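Local coordinates for Glyco_hydro_cc domain-containing protein (Pseudomonas viridiflava, PDB 6UAV) that probably cleaves internal linkages of beta-1,3-glucans, as an endo-beta-1,3-glucanase of glycoside hydrolase family 128, subgroup II, at residues A[2-7]-A[220-225]; A[53-58]-A[81-86]. All coordinates share one frame; numbering follows the deposited sequence.

Contact 1. Residues A[2-7]-A[220-225]; sequences KSVKRG and VFRYAW
Y223 and K5 meet through backbone as well as side chain. In the parallel pairing Y223 N binds K5 O at 2.9 Å. Y223 O in turn takes a weak bond from G7 N, two residues after K5. W225 N then binds G7 O at 3.1 Å. CA-H groups of R222 and A224 lean on the same two carbonyls, K5 O and G7 O.

Leading into the strand, S3 to R6 form a type I turn. S3 OG accepts from K5 N, which makes an ST turn. This turn presents two polar groups to strand 220-225. V4 O takes R222 NE at 3.0 Å, and the donor lies nearly along the C=O axis. K5 runs out as an extended chain beyond CG, and its NZ reaches V220 O at 2.7 Å. R222 also has a salt bridge to D51 through NH2.

On the face that carries R6 and Y223, the two side chains lie side by side and point the same way. With CG anti to the backbone N (chi1 -171°) R6 runs alongside the tyrosine, and a bend at chi3 (-48°) goes with NE meeting the hydroxyl. R6 NE gives a nearly straight bond to Y223 OH at 2.9 Å, in the guanidinium plane. Guanidinium and ring are nearly coplanar. The hydroxyl is also bonded to E215, whose carboxylate binds S3 OG too. R6 NH1 and NH2 bond to carbonyls of L256 and P257.

Packing round the phenol ring is close. K5 CB sits 3.4 Å from Y223 CE2, and K5 O lies over one ring face. R6 CA makes an off-centre CH-pi contact. The pairing of first and last strands in this way closes the parallel eight-stranded TIM barrel.

Contact 2. Residues A[53-58]-A[81-86]; sequences VPMVWN and VINEPN
The contact joins the C-terminal ends of two neighbouring strands of the TIM barrel, 51-56 and 78-81. In this fold that end of the barrel carries the active site. V56 and V81 form a parallel bridge, with both side chains on one face of the sheet. V56 CB lies 4.2 Å from V81 CG1.

Two backbone bonds hold the chains together. I82 N binds V56 O at 2.8 Å. N83 N binds W57 O at 2.9 Å. The CA-H groups of V81 and I82 add contacts to the same two oxygens.

Beyond the strands, N83 points toward segment 53-58. Its CB lies over one face of the W57 indole and makes a CH-pi contact 3.7 Å from the centroid of the five-membered ring. The N83 amide is turned only 19° from the indole plane. The W57 CB bond points away from 81-86, but with CG anti to the backbone N (chi1 -160°) the indole comes back beside N83. From M55, an extended chain brings CE to 3.7 Å from N83 CB, crossing N83 at about a right angle.

N83 ND2 and W57 NE1 are both donors, so they pack without bonding to each other. ND2 instead has a weak hydrogen bond to Q90. The side chains here therefore meet by apolar and CH-pi packing, while the backbone supplies the hydrogen bonds.

In the fold
Both contacts belong to the same closed sheet of eight parallel strands, with centres about 18 Å apart. Contact 1 pairs strand 6-9 with strand 220-225, the first and last of the barrel. Contact 2 joins the third strand, 51-56, to the end of the fourth, 78-81. Along the chain, 53-58 and 81-86 both fall between the two segments of contact 1. Contact 2 is local: its segments are joined through helix 63-72 in a beta-alpha-beta crossover, whereas contact 1 joins segments 213 residues apart in a chain of 259. The two contacts touch where R222 NH1 packs 3.8 Å from V53 CG2. Closure and neighbour pairing thus build one continuous barrel.

Contact 1. Residues A[2-7]-A[220-225]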
loop_
_atom_site.group_PDB
_atom_site.type_symbol
_atom_site.label_atom_id
_atom_site.label_comp_id
_atom_site.label_asym_id
_atom_site.label_seq_id
_atom_site.Cartn_x
_atom_site.Cartn_y
_atom_site.Cartn_z
ATOM N N LYS A 2 11.846 12.346 9.901
ATOM C CA LYS A 2 10.710 11.439 10.136
ATOM C C LYS A 2 11.032 10.106 9.453
ATOM O O LYS A 2 12.099 9.990 8.782
ATOM C CB LYS A 2 9.430 12.083 9.599
ATOM C CG LYS A 2 9.546 12.429 8.137
ATOM C CD LYS A 2 8.350 13.226 7.608
ATOM C CE LYS A 2 8.650 13.830 6.252
ATOM N NZ LYS A 2 7.575 14.740 5.771
ATOM N N SER A 3 10.178 9.117 9.663
ATOM C CA SER A 3 10.450 7.769 9.120
ATOM C C SER A 3 10.305 7.769 7.605
ATOM O O SER A 3 9.215 8.116 7.115
ATOM C CB SER A 3 9.472 6.774 9.639
ATOM O OG SER A 3 9.825 5.520 9.078
ATOM N N VAL A 4 11.248 7.241 6.832
ATOM C CA VAL A 4 11.015 7.044 5.362
ATOM C C VAL A 4 9.890 6.027 5.165
ATOM O O VAL A 4 9.302 6.025 4.097
ATOM C CB VAL A 4 12.280 6.591 4.609
ATOM C CG1 VAL A 4 12.823 5.294 5.186
ATOM C CG2 VAL A 4 12.055 6.464 3.081
ATOM N N LYS A 5 9.601 5.161 6.154
ATOM C CA LYS A 5 8.596 4.074 5.919
ATOM C C LYS A 5 7.170 4.622 5.987
ATOM O O LYS A 5 6.261 3.980 5.481
ATOM C CB LYS A 5 8.712 3.004 7.007
ATOM C CG LYS A 5 10.101 2.428 7.186
ATOM C CD LYS A 5 10.026 0.986 7.706
ATOM C CE LYS A 5 11.395 0.434 8.100
ATOM N NZ LYS A 5 11.336 -1.052 8.286
ATOM N N ARG A 6 6.955 5.710 6.734
ATOM C CA ARG A 6 5.610 6.027 7.256
ATOM C C ARG A 6 4.729 6.695 6.204
ATOM O O ARG A 6 4.986 7.798 5.823
ATOM C CB ARG A 6 5.733 6.838 8.555
ATOM C CG ARG A 6 4.385 6.993 9.225
ATOM C CD ARG A 6 4.489 7.285 10.713
ATOM N NE ARG A 6 5.409 6.389 11.396
ATOM C CZ ARG A 6 6.062 6.650 12.530
ATOM N NH1 ARG A 6 5.836 7.742 13.244
ATOM N NH2 ARG A 6 6.929 5.761 12.956
ATOM N N GLY A 7 3.627 6.054 5.823
ATOM C CA GLY A 7 2.723 6.600 4.820
ATOM C C GLY A 7 1.278 6.507 5.234
ATOM O O GLY A 7 0.931 5.977 6.306
ATOM N N VAL A 220 10.707 -4.752 5.503
ATOM C CA VAL A 220 9.551 -3.845 5.230
ATOM C C VAL A 220 10.088 -2.462 4.907
ATOM O O VAL A 220 10.767 -1.870 5.789
ATOM C CB VAL A 220 8.576 -3.763 6.407
ATOM C CG1 VAL A 220 7.564 -2.654 6.162
ATOM C CG2 VAL A 220 7.869 -5.100 6.686
ATOM N N PHE A 221 9.938 -2.010 3.668
ATOM C CA PHE A 221 10.496 -0.718 3.216
ATOM C C PHE A 221 9.536 0.425 3.521
ATOM O O PHE A 221 10.012 1.474 3.861
ATOM C CB PHE A 221 10.761 -0.756 1.704
ATOM C CG PHE A 221 11.371 0.505 1.148
ATOM C CD1 PHE A 221 12.725 0.768 1.320
ATOM C CD2 PHE A 221 10.595 1.465 0.500
ATOM C CE1 PHE A 221 13.287 1.949 0.826
ATOM C CE2 PHE A 221 11.172 2.619 -0.023
ATOM C CZ PHE A 221 12.513 2.867 0.156
ATOM N N ARG A 222 8.227 0.208 3.403
ATOM C CA ARG A 222 7.240 1.277 3.580
ATOM C C ARG A 222 5.931 0.630 4.035
ATOM O O ARG A 222 5.706 -0.609 3.806
ATOM C CB ARG A 222 7.033 2.099 2.302
ATOM C CG ARG A 222 8.029 3.242 2.130
ATOM C CD ARG A 222 7.815 4.220 0.994
ATOM N NE ARG A 222 8.494 5.496 1.251
ATOM C CZ ARG A 222 8.438 6.555 0.446
ATOM N NH1 ARG A 222 7.792 6.477 -0.712
ATOM N NH2 ARG A 222 8.997 7.691 0.826
ATOM N N TYR A 223 5.159 1.406 4.755
ATOM C CA TYR A 223 3.804 1.000 5.149
ATOM C C TYR A 223 2.886 2.209 5.046
ATOM O O TYR A 223 3.333 3.325 5.112
ATOM C CB TYR A 223 3.771 0.378 6.557
ATOM C CG TYR A 223 4.394 1.210 7.648
ATOM C CD1 TYR A 223 3.702 2.254 8.232
ATOM C CD2 TYR A 223 5.689 1.008 8.051
ATOM C CE1 TYR A 223 4.219 2.999 9.271
ATOM C CE2 TYR A 223 6.260 1.801 9.031
ATOM C CZ TYR A 223 5.548 2.838 9.602
ATOM O OH TYR A 223 6.063 3.668 10.553
ATOM N N ALA A 224 1.597 1.917 4.974
ATOM C CA ALA A 224 0.600 2.966 4.879
ATOM C C ALA A 224 -0.627 2.582 5.675
ATOM O O ALA A 224 -1.254 1.549 5.405
ATOM C CB ALA A 224 0.257 3.179 3.446
ATOM N N TRP A 225 -0.950 3.470 6.601
ATOM C CA TRP A 225 -2.139 3.300 7.455
ATOM C C TRP A 225 -3.412 3.549 6.649
ATOM O O TRP A 225 -3.509 4.575 5.901
ATOM C CB TRP A 225 -2.047 4.211 8.689
ATOM C CG TRP A 225 -3.187 4.049 9.642
ATOM C CD1 TRP A 225 -4.371 4.723 9.668
ATOM C CD2 TRP A 225 -3.261 3.069 10.680
ATOM N NE1 TRP A 225 -5.172 4.253 10.676
ATOM C CE2 TRP A 225 -4.497 3.244 11.334
ATOM C CE3 TRP A 225 -2.362 2.117 11.155
ATOM C CZ2 TRP A 225 -4.908 2.397 12.364
ATOM C CZ3 TRP A 225 -2.731 1.343 12.236
ATOM C CH2 TRP A 225 -3.994 1.467 12.811
#

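Contact 2. Residues A[53-58]-A[81-86]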
loop_
_atom_site.group_PDB
_atom_site.type_symbol
_atom_site.label_atom_id
_atom_site.label_comp_id
_atom_site.label_asym_id
_atom_site.label_seq_id
_atom_site.Cartn_x
_atom_site.Cartn_y
_atom_site.Cartn_z
ATOM N N VAL A 53 3.146 8.073 -4.520
ATOM C CA VAL A 53 3.546 6.831 -5.253
ATOM C C VAL A 53 2.370 6.405 -6.086
ATOM O O VAL A 53 1.287 6.180 -5.571
ATOM C CB VAL A 53 3.992 5.693 -4.319
ATOM C CG1 VAL A 53 4.350 4.404 -5.096
ATOM C CG2 VAL A 53 5.150 6.144 -3.454
ATOM N N PRO A 54 2.524 6.419 -7.420
ATOM C CA PRO A 54 1.412 6.063 -8.291
ATOM C C PRO A 54 1.085 4.569 -8.201
ATOM O O PRO A 54 1.959 3.768 -7.907
ATOM C CB PRO A 54 1.883 6.294 -9.706
ATOM C CG PRO A 54 3.324 6.603 -9.606
ATOM C CD PRO A 54 3.744 6.769 -8.153
ATOM N N MET A 55 -0.129 4.206 -8.642
ATOM C CA MET A 55 -0.555 2.809 -8.624
ATOM C C MET A 55 -1.363 2.465 -9.875
ATOM O O MET A 55 -2.180 3.249 -10.326
ATOM C CB MET A 55 -1.434 2.515 -7.416
ATOM C CG MET A 55 -1.922 1.063 -7.396
ATOM S SD MET A 55 -2.568 0.586 -5.781
ATOM C CE MET A 55 -2.221 -1.164 -5.853
ATOM N N VAL A 56 -1.031 1.302 -10.424
ATOM C CA VAL A 56 -1.824 0.624 -11.473
ATOM C C VAL A 56 -2.741 -0.314 -10.746
ATOM O O VAL A 56 -2.249 -1.324 -10.164
ATOM C CB VAL A 56 -0.892 -0.123 -12.448
ATOM C CG1 VAL A 56 -1.713 -0.913 -13.441
ATOM C CG2 VAL A 56 0.003 0.849 -13.157
ATOM N N TRP A 57 -4.016 -0.027 -10.768
ATOM C CA TRP A 57 -4.982 -0.758 -9.923
ATOM C C TRP A 57 -5.248 -2.143 -10.501
ATOM O O TRP A 57 -5.241 -3.136 -9.715
ATOM C CB TRP A 57 -6.254 0.076 -9.747
ATOM C CG TRP A 57 -7.086 -0.327 -8.557
ATOM C CD1 TRP A 57 -6.979 0.040 -7.248
ATOM C CD2 TRP A 57 -8.298 -1.066 -8.666
ATOM N NE1 TRP A 57 -8.003 -0.488 -6.514
ATOM C CE2 TRP A 57 -8.849 -1.149 -7.378
ATOM C CE3 TRP A 57 -8.958 -1.658 -9.756
ATOM C CZ2 TRP A 57 -9.993 -1.885 -7.122
ATOM C CZ3 TRP A 57 -10.129 -2.335 -9.499
ATOM C CH2 TRP A 57 -10.662 -2.415 -8.205
ATOM N N ASN A 58 -5.506 -2.237 -11.805
ATOM C CA ASN A 58 -5.805 -3.523 -12.470
ATOM C C ASN A 58 -5.306 -3.405 -13.913
ATOM O O ASN A 58 -4.431 -2.536 -14.164
ATOM C CB ASN A 58 -7.274 -3.928 -12.295
ATOM C CG ASN A 58 -8.219 -3.038 -13.059
ATOM O OD1 ASN A 58 -7.763 -2.093 -13.678
ATOM N ND2 ASN A 58 -9.518 -3.285 -12.974
ATOM N N VAL A 81 1.528 -1.863 -7.963
ATOM C CA VAL A 81 0.738 -2.562 -9.000
ATOM C C VAL A 81 -0.197 -3.591 -8.391
ATOM O O VAL A 81 0.209 -4.336 -7.469
ATOM C CB VAL A 81 1.680 -3.156 -10.065
ATOM C CG1 VAL A 81 2.482 -2.112 -10.805
ATOM C CG2 VAL A 81 2.604 -4.234 -9.513
ATOM N N ILE A 82 -1.384 -3.656 -8.977
ATOM C CA ILE A 82 -2.419 -4.701 -8.780
ATOM C C ILE A 82 -2.964 -4.721 -7.344
ATOM O O ILE A 82 -2.385 -5.372 -6.468
ATOM C CB ILE A 82 -1.960 -6.094 -9.260
ATOM C CG1 ILE A 82 -1.309 -6.019 -10.662
ATOM C CG2 ILE A 82 -3.220 -6.970 -9.225
ATOM C CD1 ILE A 82 -1.211 -7.299 -11.450
ATOM N N ASN A 83 -4.113 -4.074 -7.169
ATOM C CA ASN A 83 -4.729 -3.937 -5.804
ATOM C C ASN A 83 -5.593 -5.145 -5.455
ATOM O O ASN A 83 -6.743 -5.170 -5.873
ATOM C CB ASN A 83 -5.568 -2.675 -5.703
ATOM C CG ASN A 83 -5.869 -2.382 -4.248
ATOM O OD1 ASN A 83 -4.978 -1.997 -3.503
ATOM N ND2 ASN A 83 -7.117 -2.565 -3.847
ATOM N N GLU A 84 -5.075 -6.101 -4.688
ATOM C CA GLU A 84 -5.862 -7.258 -4.190
ATOM C C GLU A 84 -6.451 -8.041 -5.341
ATOM O O GLU A 84 -7.670 -8.138 -5.507
ATOM C CB GLU A 84 -6.918 -6.742 -3.209
ATOM C CG GLU A 84 -6.262 -6.242 -1.911
ATOM C CD GLU A 84 -7.260 -6.020 -0.783
ATOM O OE1 GLU A 84 -8.473 -6.320 -0.995
ATOM O OE2 GLU A 84 -6.837 -5.553 0.256
ATOM N N PRO A 85 -5.606 -8.705 -6.164
ATOM C CA PRO A 85 -6.128 -9.478 -7.276
ATOM C C PRO A 85 -7.031 -10.625 -6.877
ATOM O O PRO A 85 -7.916 -11.007 -7.649
ATOM C CB PRO A 85 -4.868 -10.023 -7.961
ATOM C CG PRO A 85 -3.810 -10.027 -6.852
ATOM C CD PRO A 85 -4.132 -8.814 -5.999
ATOM N N ASN A 86 -6.796 -11.194 -5.692
ATOM C CA ASN A 86 -7.586 -12.351 -5.217
ATOM C C ASN A 86 -8.860 -11.888 -4.506
ATOM O O ASN A 86 -9.449 -12.719 -3.845
ATOM C CB ASN A 86 -6.721 -13.280 -4.388
ATOM C CG ASN A 86 -6.125 -12.665 -3.137
ATOM O OD1 ASN A 86 -5.773 -11.478 -3.159
ATOM N ND2 ASN A 86 -5.954 -13.504 -2.111
#